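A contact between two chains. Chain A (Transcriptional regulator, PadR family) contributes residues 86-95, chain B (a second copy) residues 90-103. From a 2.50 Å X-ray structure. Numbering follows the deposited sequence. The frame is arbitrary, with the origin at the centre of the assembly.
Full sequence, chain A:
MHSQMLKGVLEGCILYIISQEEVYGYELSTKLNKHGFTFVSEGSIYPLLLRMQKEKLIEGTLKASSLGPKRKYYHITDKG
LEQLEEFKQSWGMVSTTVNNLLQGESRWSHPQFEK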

# COMPACT_ATOMS: atom_id res chain seq x y z
N GLU A 86 -0.84 9.22 -11.41
CA GLU A 86 -0.45 9.49 -10.03
C GLU A 86 -0.22 8.19 -9.27
O GLU A 86 0.76 8.06 -8.54
N PHE A 87 -1.12 7.22 -9.46
CA PHE A 87 -1.00 5.93 -8.78
C PHE A 87 0.26 5.18 -9.22
O PHE A 87 0.97 4.61 -8.39
N LYS A 88 0.53 5.17 -10.52
CA LYS A 88 1.70 4.48 -11.05
C LYS A 88 2.98 5.07 -10.48
O LYS A 88 3.93 4.34 -10.19
N GLN A 89 3.01 6.38 -10.31
CA GLN A 89 4.19 7.06 -9.79
C GLN A 89 4.36 6.75 -8.31
O GLN A 89 5.44 6.35 -7.88
N SER A 90 3.30 6.95 -7.54
CA SER A 90 3.33 6.65 -6.11
C SER A 90 3.72 5.19 -5.89
O SER A 90 4.57 4.90 -5.04
N TRP A 91 3.11 4.28 -6.64
CA TRP A 91 3.34 2.86 -6.43
C TRP A 91 4.79 2.44 -6.65
O TRP A 91 5.34 1.65 -5.88
N GLY A 92 5.40 2.94 -7.72
CA GLY A 92 6.76 2.57 -8.05
C GLY A 92 7.73 3.10 -7.00
O GLY A 92 8.77 2.52 -6.74
N MET A 93 7.34 4.22 -6.41
CA MET A 93 8.13 4.87 -5.37
C MET A 93 8.10 4.01 -4.10
O MET A 93 9.15 3.59 -3.59
N VAL A 94 6.90 3.77 -3.60
CA VAL A 94 6.71 2.98 -2.39
C VAL A 94 7.21 1.54 -2.56
O VAL A 94 7.83 0.98 -1.66
N SER A 95 6.93 0.95 -3.71
CA SER A 95 7.37 -0.41 -4.00
C SER A 95 8.89 -0.51 -3.87
O SER A 95 9.41 -1.38 -3.18
N SER B 90 1.64 -9.91 3.89
CA SER B 90 0.72 -9.08 3.12
C SER B 90 1.48 -8.31 2.04
O SER B 90 1.05 -8.27 0.89
N TRP B 91 2.61 -7.72 2.41
CA TRP B 91 3.35 -6.87 1.48
C TRP B 91 3.86 -7.63 0.25
O TRP B 91 3.79 -7.12 -0.87
N GLY B 92 4.40 -8.82 0.47
CA GLY B 92 4.95 -9.60 -0.62
C GLY B 92 3.86 -10.05 -1.56
O GLY B 92 4.07 -10.23 -2.76
N MET B 93 2.67 -10.23 -1.00
CA MET B 93 1.50 -10.64 -1.76
C MET B 93 1.05 -9.51 -2.67
O MET B 93 0.97 -9.66 -3.89
N VAL B 94 0.76 -8.36 -2.07
CA VAL B 94 0.31 -7.18 -2.80
C VAL B 94 1.37 -6.69 -3.79
O VAL B 94 1.05 -6.31 -4.91
N SER B 95 2.62 -6.68 -3.35
CA SER B 95 3.72 -6.25 -4.20
C SER B 95 3.75 -7.08 -5.48
O SER B 95 3.80 -6.54 -6.59
N THR B 96 3.72 -8.39 -5.32
CA THR B 96 3.73 -9.32 -6.45
C THR B 96 2.52 -9.10 -7.34
O THR B 96 2.64 -9.04 -8.57
N THR B 97 1.35 -8.98 -6.72
CA THR B 97 0.10 -8.82 -7.45
C THR B 97 0.07 -7.54 -8.29
O THR B 97 -0.22 -7.58 -9.49
N VAL B 98 0.39 -6.41 -7.66
CA VAL B 98 0.36 -5.13 -8.35
C VAL B 98 1.46 -5.01 -9.40
O VAL B 98 1.23 -4.53 -10.51
N ASN B 99 2.67 -5.44 -9.05
CA ASN B 99 3.81 -5.34 -9.96
C ASN B 99 3.65 -6.19 -11.22
O ASN B 99 4.06 -5.78 -12.30
N ASN B 100 3.07 -7.38 -11.08
CA ASN B 100 2.81 -8.23 -12.24
C ASN B 100 1.77 -7.59 -13.15
O ASN B 100 1.88 -7.64 -14.37
N LEU B 101 0.75 -7.00 -12.54
CA LEU B 101 -0.34 -6.39 -13.28
C LEU B 101 0.12 -5.20 -14.13
O LEU B 101 -0.20 -5.11 -15.31
N LEU B 102 0.88 -4.30 -13.52
CA LEU B 102 1.27 -3.05 -14.17
C LEU B 102 2.32 -3.24 -15.27
O LEU B 102 2.94 -2.26 -15.71
N GLN B 103 2.53 -4.47 -15.71
CA GLN B 103 3.49 -4.75 -16.76
C GLN B 103 2.89 -5.71 -17.79
O GLN B 103 3.58 -6.60 -18.30

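The centre of the contact is Trp A91, whose CA-to-CB bond points toward chain B and which has 123 Å² covered by the other stretch, the largest share of any residue here. Its chi1 of 169° (t) and chi2 of -105° place the indole against the chain B helix; the two helix axes approach to 11.6 Å. The indole behaves as a knob, seated among Val B94, Ser B95, Val B98 and Asn B99.

Val B98 (chi1 170°, t) also points toward its partner and provides the clearest apolar contact. Val B98 CG1 lies 3.5 Å from the centroid of the Trp A91 five-membered ring and 19° off the ring normal, so the methyl sits over the ring face in a CH-pi arrangement; the nearest atom pair, Trp A91 CE2 to Val B98 CG1, is 3.3 Å apart. At the ring edge, Trp A91 CH2 comes within 3.9 Å of Ser B95 CA, so this edge of the indole rests against the backbone of the chain B helix.

The two copies of the tryptophan meet through their six-membered rings, with centroids 5.6 Å apart, planes at 34°, and Trp A91 CH2 3.9 Å from Trp B91 CH2. Trp B91 has the same rotamer (chi1 169°, t; chi2 -105°), but its CA-to-CB bond points sideways and the end of its side chain comes nearer. Trp B91 CH2 reaches Ser A95 CA at 3.9 Å, the counterpart of the contact made by Trp A91 with Ser B95.

Farther along, Leu B102 (chi1 -65°, m; chi2 -178°, t), the first residue after the helix to leave helical phi/psi, still points toward chain A. Leu B102 CD1 packs 3.7 Å from Trp A91 CD1 and 4.2 Å from Phe A87 CE2. Phe A87 (chi1 170°, t; chi2 75°) starts sideways, but its ring end approaches, placing Phe A87 CZ 4.4 Å from Val B98 CG1.

The polar edge is organised by Asn B99 (chi1 -83°, m; chi2 -29°), which also starts sideways and brings its amide nearer. Trp A91 NE1 donates to Asn B99 OD1 at 2.8 Å with an N-H...acceptor angle of 164°, a short and nearly linear bond near the indole plane that satisfies the indole nitrogen. The same amide donates from Asn B99 ND2 to Ser A95 OG (chi1 171°, t); the angle of 169° is favourable, but the 3.4 Å separation makes this bond weak.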

# COMPACT_ATOMS: atom_id res chain seq x y z
CB GLU A 86 -1.53 10.32 -9.32
CG GLU A 86 -1.71 11.72 -9.89
CD GLU A 86 -2.94 12.41 -9.34
OE1 GLU A 86 -3.58 11.85 -8.42
OE2 GLU A 86 -3.28 13.51 -9.83
CB PHE A 87 -2.23 5.07 -9.04
CG PHE A 87 -2.08 3.65 -8.57
CD1 PHE A 87 -2.14 3.34 -7.23
CD2 PHE A 87 -1.87 2.62 -9.48
CE1 PHE A 87 -2.00 2.04 -6.79
CE2 PHE A 87 -1.72 1.32 -9.05
CZ PHE A 87 -1.79 1.02 -7.71
CB LYS A 88 1.73 4.55 -12.57
CG LYS A 88 0.64 3.73 -13.23
CD LYS A 88 0.69 3.82 -14.75
CE LYS A 88 -0.40 2.96 -15.39
NZ LYS A 88 -0.45 3.06 -16.87
CB GLN A 89 4.08 8.56 -10.02
CG GLN A 89 4.42 8.97 -11.44
CD GLN A 89 3.88 10.34 -11.80
OE1 GLN A 89 3.59 11.16 -10.92
NE2 GLN A 89 3.74 10.60 -13.09
CB SER A 90 1.97 6.92 -5.47
OG SER A 90 1.47 8.20 -5.81
CB TRP A 91 2.45 2.00 -7.32
CG TRP A 91 2.90 0.58 -7.26
CD1 TRP A 91 3.58 -0.11 -8.22
CD2 TRP A 91 2.74 -0.32 -6.15
NE1 TRP A 91 3.84 -1.39 -7.78
CE2 TRP A 91 3.34 -1.54 -6.52
CE3 TRP A 91 2.14 -0.20 -4.89
CZ2 TRP A 91 3.36 -2.64 -5.67
CZ3 TRP A 91 2.16 -1.30 -4.05
CH2 TRP A 91 2.76 -2.50 -4.44
CB MET A 93 7.55 6.25 -5.08
CG MET A 93 8.55 7.28 -4.59
SD MET A 93 7.86 8.95 -4.65
CE MET A 93 7.61 9.16 -6.41
CB VAL A 94 5.22 2.95 -1.97
CG1 VAL A 94 4.37 2.29 -3.04
CG2 VAL A 94 5.06 2.23 -0.64
CB SER A 95 6.94 -0.81 -5.41
OG SER A 95 7.53 -2.04 -5.81
CB SER B 90 -0.02 -8.09 4.02
OG SER B 90 -0.58 -8.73 5.15
CB TRP B 91 4.54 -6.19 2.15
CG TRP B 91 5.41 -5.56 1.12
CD1 TRP B 91 6.62 -6.01 0.67
CD2 TRP B 91 5.11 -4.39 0.35
NE1 TRP B 91 7.10 -5.18 -0.31
CE2 TRP B 91 6.18 -4.17 -0.53
CE3 TRP B 91 4.03 -3.50 0.33
CZ2 TRP B 91 6.22 -3.10 -1.42
CZ3 TRP B 91 4.06 -2.44 -0.55
CH2 TRP B 91 5.15 -2.25 -1.41
CB MET B 93 0.38 -11.00 -0.78
CG MET B 93 -0.60 -12.04 -1.28
SD MET B 93 -1.64 -12.68 0.05
CE MET B 93 -0.42 -13.48 1.09
CB VAL B 94 -0.07 -6.04 -1.84
CG1 VAL B 94 1.13 -5.59 -1.03
CG2 VAL B 94 -0.66 -4.87 -2.61
CB SER B 95 5.05 -6.38 -3.45
OG SER B 95 6.16 -6.17 -4.31
CB THR B 96 3.75 -10.78 -5.96
OG1 THR B 96 5.04 -11.10 -5.44
CG2 THR B 96 3.41 -11.74 -7.10
CB THR B 97 -1.10 -8.82 -6.48
OG1 THR B 97 -1.20 -10.09 -5.83
CG2 THR B 97 -2.40 -8.53 -7.22
CB VAL B 98 0.47 -3.95 -7.35
CG1 VAL B 98 0.68 -2.63 -8.09
CG2 VAL B 98 -0.77 -3.87 -6.48
CB ASN B 99 5.12 -5.69 -9.25
CG ASN B 99 5.70 -4.52 -8.48
OD1 ASN B 99 5.49 -3.37 -8.85
ND2 ASN B 99 6.43 -4.82 -7.41
CB ASN B 100 2.35 -9.62 -11.82
CG ASN B 100 3.47 -10.47 -11.26
OD1 ASN B 100 4.65 -10.12 -11.38
ND2 ASN B 100 3.12 -11.61 -10.67
CB LEU B 101 -1.45 -5.92 -12.33
CG LEU B 101 -2.65 -5.29 -13.03
CD1 LEU B 101 -3.31 -6.29 -13.97
CD2 LEU B 101 -3.65 -4.77 -12.00
CB LEU B 102 1.79 -2.06 -13.13
CG LEU B 102 0.77 -1.58 -12.09
CD1 LEU B 102 1.39 -0.55 -11.15
CD2 LEU B 102 -0.45 -1.00 -12.78
CB GLN B 103 4.76 -5.34 -16.15
CG GLN B 103 5.19 -4.65 -14.86
CD GLN B 103 6.39 -5.29 -14.20
OE1 GLN B 103 6.78 -6.41 -14.55
NE2 GLN B 103 6.98 -4.59 -13.24